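Local structure of uridylate-specific endoribonuclease nsp11 (Prrsv 16244b, 5EYI) at residues P38-T42 against R51-S55; T179-V183 against A220-L224; P7-V11 against F105-E111. The protein probably cleaves viral RNA at uridylates as the NendoU endoribonuclease of arteriviruses, degrading 5'-polyuridines and so keeping host double-stranded RNA sensors from being activated. The protein carries 1 engineered substitution. All coordinates share one frame. Residue numbers count along the deposited sequence, not the author numbering.

Contact 1: residues P38-T42 against R51-S55; sequences PVVTT and RLVAS
Two neighbouring parallel beta strands, 39-41 and 51-55, pair here in the mixed sheet of the N-terminal domain of nsp11. Their axes approach to 4.6 Å at 12°, with V39 beside R51, V40 beside L52 and T41 beside V53. All six paired residues, V39 to T41 and R51 to V53, are extended, and three backbone hydrogen bonds join the two strands: L52 N to V39 O (2.7 Å), T41 N to L52 O (3.0 Å) and A54 N to T41 O (2.8 Å). V40 (p) and L52 (t, p) share one face, where V40 CG2 meets L52 CD2 at 4.1 Å; branched apolar chains suit it because A12 of helix 9-14 packs on both. V39, T41, R51 and V53 occupy the other face. There T41 CG2 lies 4.2 Å from V53 CG2, while T41 OG1 hydrogen-bonds to D22. R51 stays in the p rotamer, its long chain leading away to N44 and a cation-pi contact with F92, which lets a buried charge be satisfied. S55 continues the strand, backbone-bonded to Y88 of strand 85-93. Beyond the last direct bond one water carries the pairing on, donating to T42 O at 2.9 Å and to A54 O at 3.2 Å.

Contact 2: residues T179-V183 against A220-L224; sequences TLTDV and AYFQL
The end of strand 173-180 and the turn after it approach the last strand of the chain, 219-223, through side chains instead of strand pairing; the nearest CA atoms, those of T179 and F222, are 6.5 Å apart. T179 is extended, and its p rotamer (chi1 55°) brings OG1 to F222 O, to which it donates a hydrogen bond of 2.9 Å. A threonine suits the place because its hydroxyl can give one bond and accept another: a water donates to T179 OG1 at 3.0 Å and accepts from F222 N at 2.8 Å, so both backbone polar atoms of F222 are served. F222 (m, chi1 -81°, chi2 -76°) sets off sideways, but its ring swings toward the turn, with CD2 3.6 Å from T181 CG2 and CE2 4.3 Å from V183 CG2. T181 takes p (74°), so its methyl serves the ring while OG1 receives a weak bond from V183 N (3.5 Å); V183 is m. L205 of strand 198-205 touches T181 and V183, and M203 touches F222, adding to this apolar patch. Y221, in p (59°), has its CB 3.8 Å from T179 OG1 and sends its ring to meet that of H146, a predicted active-site residue, with the planes at about 35°. From a second subunit, E195 accepts a hydrogen bond from T179 N. The contact thus joins the two beta sheets of the NendoU catalytic domain, an EndoU-type fold, beside its predicted active site and at the subunit interface.

Contact 3: residues P7-V11 against F105-E111; sequences PLPKV and FSTGRIE
A salt bridge at the domain junction, K10 NZ to E111 OE2 at 2.9 Å, ties the start of helix 9-14 in the N-terminal domain to the start of helix 109-112 in the NendoU domain. K10 leaves in p and then runs fully extended (t, t, t), whereas E111 folds (m, p); a lysine is long enough to span the gap, and its NZ also bonds to E160 O. One water binds K10 NZ (2.7 Å), G108 N (3.1 Å) and E111 OE1 (2.6 Å); another donates to E111 OE2 (2.9 Å) and accepts a weak bond from K10 N (3.3 Å). L8 and G108, CA atoms 7.4 Å apart, are the N-cap residues of the two helices. G108 has phi 87°, where a CB would jam against the preceding carbonyl, and its bare CA lies 3.8 Å from L8 CD1. L8 (m, t) lays this methyl also against the E111 carboxylate, with V77 touching both residues. S106 points its CB toward 7-11, and its OG lies 3.5 Å from K10 NZ but hydrogen-bonds to D206. F105 (m), its ring also against F207, meets V11 (t), which packs on Y87 and L89: V11 CG2 sits at the ring edge, 4.3 Å from F105 CD1.

How the contacts relate
All three contacts are largely buried, but their chemistry follows their place. Contact 1 lies within the N-terminal domain, its centre about 18 Å from the centre of the chain, and relies on backbone pairing; contact 2, in the NendoU domain on the opposite side of that centre, relies on a threonine hydroxyl and an aromatic ring, with T179 also meeting the second subunit. Contact 3, nearest the centre, joins the two domains through charge and water. It touches both others: P7 packs its CD on A54 CB (3.7 Å), while T107 OG1 and R109 NH2 reach D182 O at 2.6 and 2.8 Å. Contacts 1 and 2 stay about 17 Å apart between nearest atoms.

Contact 1: residues P38-T42 against R51-S55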
# COMPACT_ATOMS: atom_id res chain seq x y z
N PRO A 38 20.21 -11.38 -26.52
CA PRO A 38 18.94 -10.65 -26.62
C PRO A 38 19.20 -9.23 -27.13
O PRO A 38 20.06 -8.53 -26.60
CB PRO A 38 18.41 -10.63 -25.18
CG PRO A 38 19.18 -11.69 -24.46
CD PRO A 38 20.52 -11.75 -25.13
N VAL A 39 18.49 -8.82 -28.18
CA VAL A 39 18.72 -7.50 -28.76
C VAL A 39 17.42 -6.69 -28.85
O VAL A 39 16.38 -7.21 -29.22
CB VAL A 39 19.42 -7.57 -30.14
CG1 VAL A 39 20.89 -7.91 -29.97
CG2 VAL A 39 18.73 -8.57 -31.06
N VAL A 40 17.50 -5.42 -28.46
CA VAL A 40 16.42 -4.47 -28.66
C VAL A 40 16.76 -3.74 -29.94
O VAL A 40 17.91 -3.35 -30.16
CB VAL A 40 16.21 -3.52 -27.45
CG1 VAL A 40 17.48 -2.76 -27.07
CG2 VAL A 40 15.07 -2.54 -27.74
N THR A 41 15.76 -3.58 -30.81
CA THR A 41 16.00 -3.18 -32.18
C THR A 41 14.72 -2.68 -32.83
O THR A 41 13.63 -2.93 -32.32
CB THR A 41 16.55 -4.38 -33.00
OG1 THR A 41 16.89 -3.97 -34.32
CG2 THR A 41 15.53 -5.54 -33.05
N THR A 42 14.86 -1.96 -33.95
CA THR A 42 13.71 -1.64 -34.80
C THR A 42 13.66 -2.52 -36.05
O THR A 42 12.75 -2.36 -36.87
CB THR A 42 13.65 -0.15 -35.21
OG1 THR A 42 14.79 0.19 -36.00
CG2 THR A 42 13.62 0.72 -33.98
N ARG A 51 14.78 -11.24 -29.45
CA ARG A 51 14.78 -9.84 -29.84
C ARG A 51 13.54 -9.13 -29.37
O ARG A 51 12.46 -9.72 -29.29
CB ARG A 51 14.94 -9.71 -31.36
CG ARG A 51 13.83 -10.34 -32.18
CD ARG A 51 14.04 -10.13 -33.68
NE ARG A 51 12.88 -10.60 -34.43
CZ ARG A 51 12.55 -11.87 -34.65
NH1 ARG A 51 13.29 -12.88 -34.18
NH2 ARG A 51 11.46 -12.15 -35.36
N LEU A 52 13.71 -7.85 -29.07
CA LEU A 52 12.62 -6.99 -28.64
C LEU A 52 12.50 -5.96 -29.74
O LEU A 52 13.37 -5.10 -29.85
CB LEU A 52 12.94 -6.34 -27.30
CG LEU A 52 11.86 -5.42 -26.72
CD1 LEU A 52 10.59 -6.22 -26.43
CD2 LEU A 52 12.37 -4.72 -25.47
N VAL A 53 11.48 -6.08 -30.58
CA VAL A 53 11.35 -5.21 -31.74
C VAL A 53 10.46 -4.03 -31.37
O VAL A 53 9.34 -4.24 -30.93
CB VAL A 53 10.79 -5.93 -32.99
CG1 VAL A 53 10.70 -4.95 -34.16
CG2 VAL A 53 11.66 -7.12 -33.38
N ALA A 54 10.99 -2.82 -31.55
CA ALA A 54 10.23 -1.58 -31.40
C ALA A 54 9.79 -1.10 -32.78
O ALA A 54 10.62 -0.92 -33.68
CB ALA A 54 11.10 -0.53 -30.76
N SER A 55 8.50 -0.90 -32.96
CA SER A 55 7.97 -0.54 -34.28
C SER A 55 6.88 0.49 -34.17
O SER A 55 6.16 0.57 -33.17
CB SER A 55 7.43 -1.78 -34.99
OG SER A 55 6.37 -2.38 -34.25
O HOH W 1 10.01 -1.57 -36.75

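Contact 2: residues T179-V183 against A220-L224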
# COMPACT_ATOMS: atom_id res chain seq x y z
N THR A 179 10.60 7.90 -3.00
CA THR A 179 10.47 7.32 -4.33
C THR A 179 9.69 8.26 -5.21
O THR A 179 8.81 8.98 -4.75
CB THR A 179 9.77 5.96 -4.31
OG1 THR A 179 8.50 6.07 -3.67
CG2 THR A 179 10.62 4.92 -3.61
N LEU A 180 10.01 8.24 -6.50
CA LEU A 180 9.45 9.19 -7.43
C LEU A 180 9.28 8.54 -8.79
O LEU A 180 10.12 7.74 -9.20
CB LEU A 180 10.41 10.37 -7.52
CG LEU A 180 10.11 11.54 -8.44
CD1 LEU A 180 10.71 12.80 -7.83
CD2 LEU A 180 10.61 11.31 -9.87
N THR A 181 8.18 8.87 -9.47
CA THR A 181 7.98 8.48 -10.87
C THR A 181 7.52 9.69 -11.68
O THR A 181 7.24 10.73 -11.11
CB THR A 181 6.92 7.36 -11.03
OG1 THR A 181 5.61 7.88 -10.82
CG2 THR A 181 7.18 6.24 -10.04
N ASP A 182 7.48 9.53 -13.00
CA ASP A 182 6.85 10.51 -13.88
C ASP A 182 5.64 9.95 -14.64
O ASP A 182 5.30 10.44 -15.73
CB ASP A 182 7.87 11.13 -14.83
CG ASP A 182 8.41 10.16 -15.86
OD1 ASP A 182 7.89 9.02 -15.98
OD2 ASP A 182 9.35 10.55 -16.57
N VAL A 183 4.98 8.94 -14.07
CA VAL A 183 3.81 8.36 -14.72
C VAL A 183 2.69 9.39 -14.83
O VAL A 183 2.53 10.26 -13.97
CB VAL A 183 3.28 7.10 -13.99
CG1 VAL A 183 4.36 6.05 -13.86
CG2 VAL A 183 2.70 7.44 -12.62
N ALA A 220 0.21 8.19 -1.54
CA ALA A 220 0.46 7.05 -2.40
C ALA A 220 1.87 7.14 -2.96
O ALA A 220 2.35 8.23 -3.26
CB ALA A 220 -0.55 6.97 -3.52
N TYR A 221 2.51 5.99 -3.07
CA TYR A 221 3.85 5.93 -3.61
C TYR A 221 4.16 4.54 -4.10
O TYR A 221 3.55 3.56 -3.64
CB TYR A 221 4.89 6.35 -2.57
CG TYR A 221 4.94 5.55 -1.28
CD1 TYR A 221 4.45 6.08 -0.09
CD2 TYR A 221 5.51 4.28 -1.24
CE1 TYR A 221 4.52 5.36 1.10
CE2 TYR A 221 5.57 3.55 -0.07
CZ TYR A 221 5.09 4.10 1.11
OH TYR A 221 5.16 3.37 2.29
N PHE A 222 5.10 4.48 -5.03
CA PHE A 222 5.55 3.23 -5.60
C PHE A 222 6.73 2.70 -4.82
O PHE A 222 7.44 3.45 -4.15
CB PHE A 222 5.97 3.41 -7.05
CG PHE A 222 4.83 3.39 -8.01
CD1 PHE A 222 4.21 2.19 -8.35
CD2 PHE A 222 4.39 4.57 -8.60
CE1 PHE A 222 3.18 2.16 -9.26
CE2 PHE A 222 3.35 4.54 -9.51
CZ PHE A 222 2.74 3.34 -9.84
N GLN A 223 6.93 1.41 -4.95
CA GLN A 223 8.00 0.70 -4.26
C GLN A 223 8.43 -0.47 -5.15
O GLN A 223 7.61 -1.06 -5.86
CB GLN A 223 7.45 0.26 -2.89
CG GLN A 223 8.43 -0.40 -1.96
CD GLN A 223 8.50 -1.92 -2.06
OE1 GLN A 223 9.35 -2.55 -1.44
NE2 GLN A 223 7.60 -2.50 -2.83
N LEU A 224 9.73 -0.78 -5.15
CA LEU A 224 10.28 -1.86 -6.00
C LEU A 224 10.45 -3.11 -5.17
O LEU A 224 11.41 -3.20 -4.40
CB LEU A 224 11.64 -1.46 -6.58
CG LEU A 224 11.69 -0.34 -7.61
CD1 LEU A 224 13.13 0.11 -7.82
CD2 LEU A 224 11.09 -0.79 -8.93
O HOH W 2 6.53 6.75 -5.88

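Contact 3: residues P7-V11 against F105-E111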
# COMPACT_ATOMS: atom_id res chain seq x y z
N PRO A 7 11.90 2.59 -27.30
CA PRO A 7 11.72 2.76 -25.88
C PRO A 7 12.83 3.54 -25.21
O PRO A 7 13.98 3.55 -25.70
CB PRO A 7 11.69 1.33 -25.33
CG PRO A 7 12.41 0.52 -26.35
CD PRO A 7 12.05 1.16 -27.66
N LEU A 8 12.47 4.17 -24.10
CA LEU A 8 13.46 4.68 -23.15
C LEU A 8 14.28 3.48 -22.66
O LEU A 8 13.73 2.38 -22.56
CB LEU A 8 12.77 5.38 -21.98
CG LEU A 8 11.93 6.62 -22.33
CD1 LEU A 8 11.11 7.06 -21.13
CD2 LEU A 8 12.80 7.75 -22.82
N PRO A 9 15.58 3.67 -22.38
CA PRO A 9 16.40 2.48 -22.05
C PRO A 9 15.84 1.55 -20.98
O PRO A 9 15.83 0.33 -21.15
CB PRO A 9 17.74 3.08 -21.63
CG PRO A 9 17.83 4.35 -22.42
CD PRO A 9 16.42 4.87 -22.56
N LYS A 10 15.33 2.14 -19.90
CA LYS A 10 14.77 1.39 -18.77
C LYS A 10 13.66 0.39 -19.12
O LYS A 10 13.58 -0.66 -18.48
CB LYS A 10 14.28 2.34 -17.68
CG LYS A 10 13.14 3.27 -18.09
CD LYS A 10 13.03 4.42 -17.12
CE LYS A 10 12.01 5.43 -17.61
NZ LYS A 10 11.96 6.60 -16.70
N VAL A 11 12.82 0.70 -20.11
CA VAL A 11 11.74 -0.19 -20.54
C VAL A 11 12.33 -1.50 -21.06
O VAL A 11 11.91 -2.59 -20.65
CB VAL A 11 10.84 0.46 -21.62
CG1 VAL A 11 10.01 -0.58 -22.37
CG2 VAL A 11 9.92 1.50 -21.00
N PHE A 105 3.42 3.17 -18.15
CA PHE A 105 4.67 3.63 -18.74
C PHE A 105 5.13 4.95 -18.16
O PHE A 105 4.32 5.83 -17.87
CB PHE A 105 4.52 3.74 -20.26
CG PHE A 105 4.48 2.40 -20.95
CD1 PHE A 105 5.66 1.71 -21.21
CD2 PHE A 105 3.28 1.83 -21.32
CE1 PHE A 105 5.63 0.47 -21.82
CE2 PHE A 105 3.24 0.58 -21.93
CZ PHE A 105 4.42 -0.09 -22.19
N SER A 106 6.43 5.09 -17.97
CA SER A 106 7.04 6.38 -17.68
C SER A 106 6.89 7.27 -18.91
O SER A 106 6.90 6.78 -20.05
CB SER A 106 8.51 6.23 -17.34
OG SER A 106 8.67 5.57 -16.10
N THR A 107 6.79 8.57 -18.69
CA THR A 107 6.40 9.52 -19.73
C THR A 107 7.55 10.22 -20.45
O THR A 107 7.31 11.01 -21.36
CB THR A 107 5.50 10.60 -19.13
OG1 THR A 107 6.18 11.22 -18.03
CG2 THR A 107 4.21 9.98 -18.65
N GLY A 108 8.79 9.95 -20.03
CA GLY A 108 9.96 10.62 -20.59
C GLY A 108 10.32 11.93 -19.92
O GLY A 108 11.33 12.55 -20.27
N ARG A 109 9.52 12.35 -18.94
CA ARG A 109 9.74 13.66 -18.30
C ARG A 109 11.03 13.71 -17.49
O ARG A 109 11.73 14.74 -17.49
CB ARG A 109 8.56 14.03 -17.41
CG ARG A 109 7.43 14.65 -18.21
CD ARG A 109 6.27 15.01 -17.33
NE ARG A 109 5.50 13.85 -16.91
CZ ARG A 109 4.35 13.91 -16.24
NH1 ARG A 109 3.83 15.10 -15.93
NH2 ARG A 109 3.73 12.79 -15.90
N ILE A 110 11.34 12.62 -16.80
CA ILE A 110 12.61 12.52 -16.09
C ILE A 110 13.81 12.68 -17.05
O ILE A 110 14.71 13.46 -16.79
CB ILE A 110 12.70 11.22 -15.26
CG1 ILE A 110 11.77 11.32 -14.04
CG2 ILE A 110 14.12 10.95 -14.78
CD1 ILE A 110 11.38 9.98 -13.45
N GLU A 111 13.77 11.99 -18.19
CA GLU A 111 14.92 11.98 -19.10
C GLU A 111 15.17 13.35 -19.73
O GLU A 111 16.32 13.75 -19.87
CB GLU A 111 14.81 10.90 -20.17
CG GLU A 111 15.06 9.47 -19.67
CD GLU A 111 13.89 8.88 -18.90
OE1 GLU A 111 12.83 9.53 -18.78
OE2 GLU A 111 14.04 7.75 -18.39
O HOH W 3 10.62 8.63 -17.85
O HOH W 4 15.57 5.40 -19.28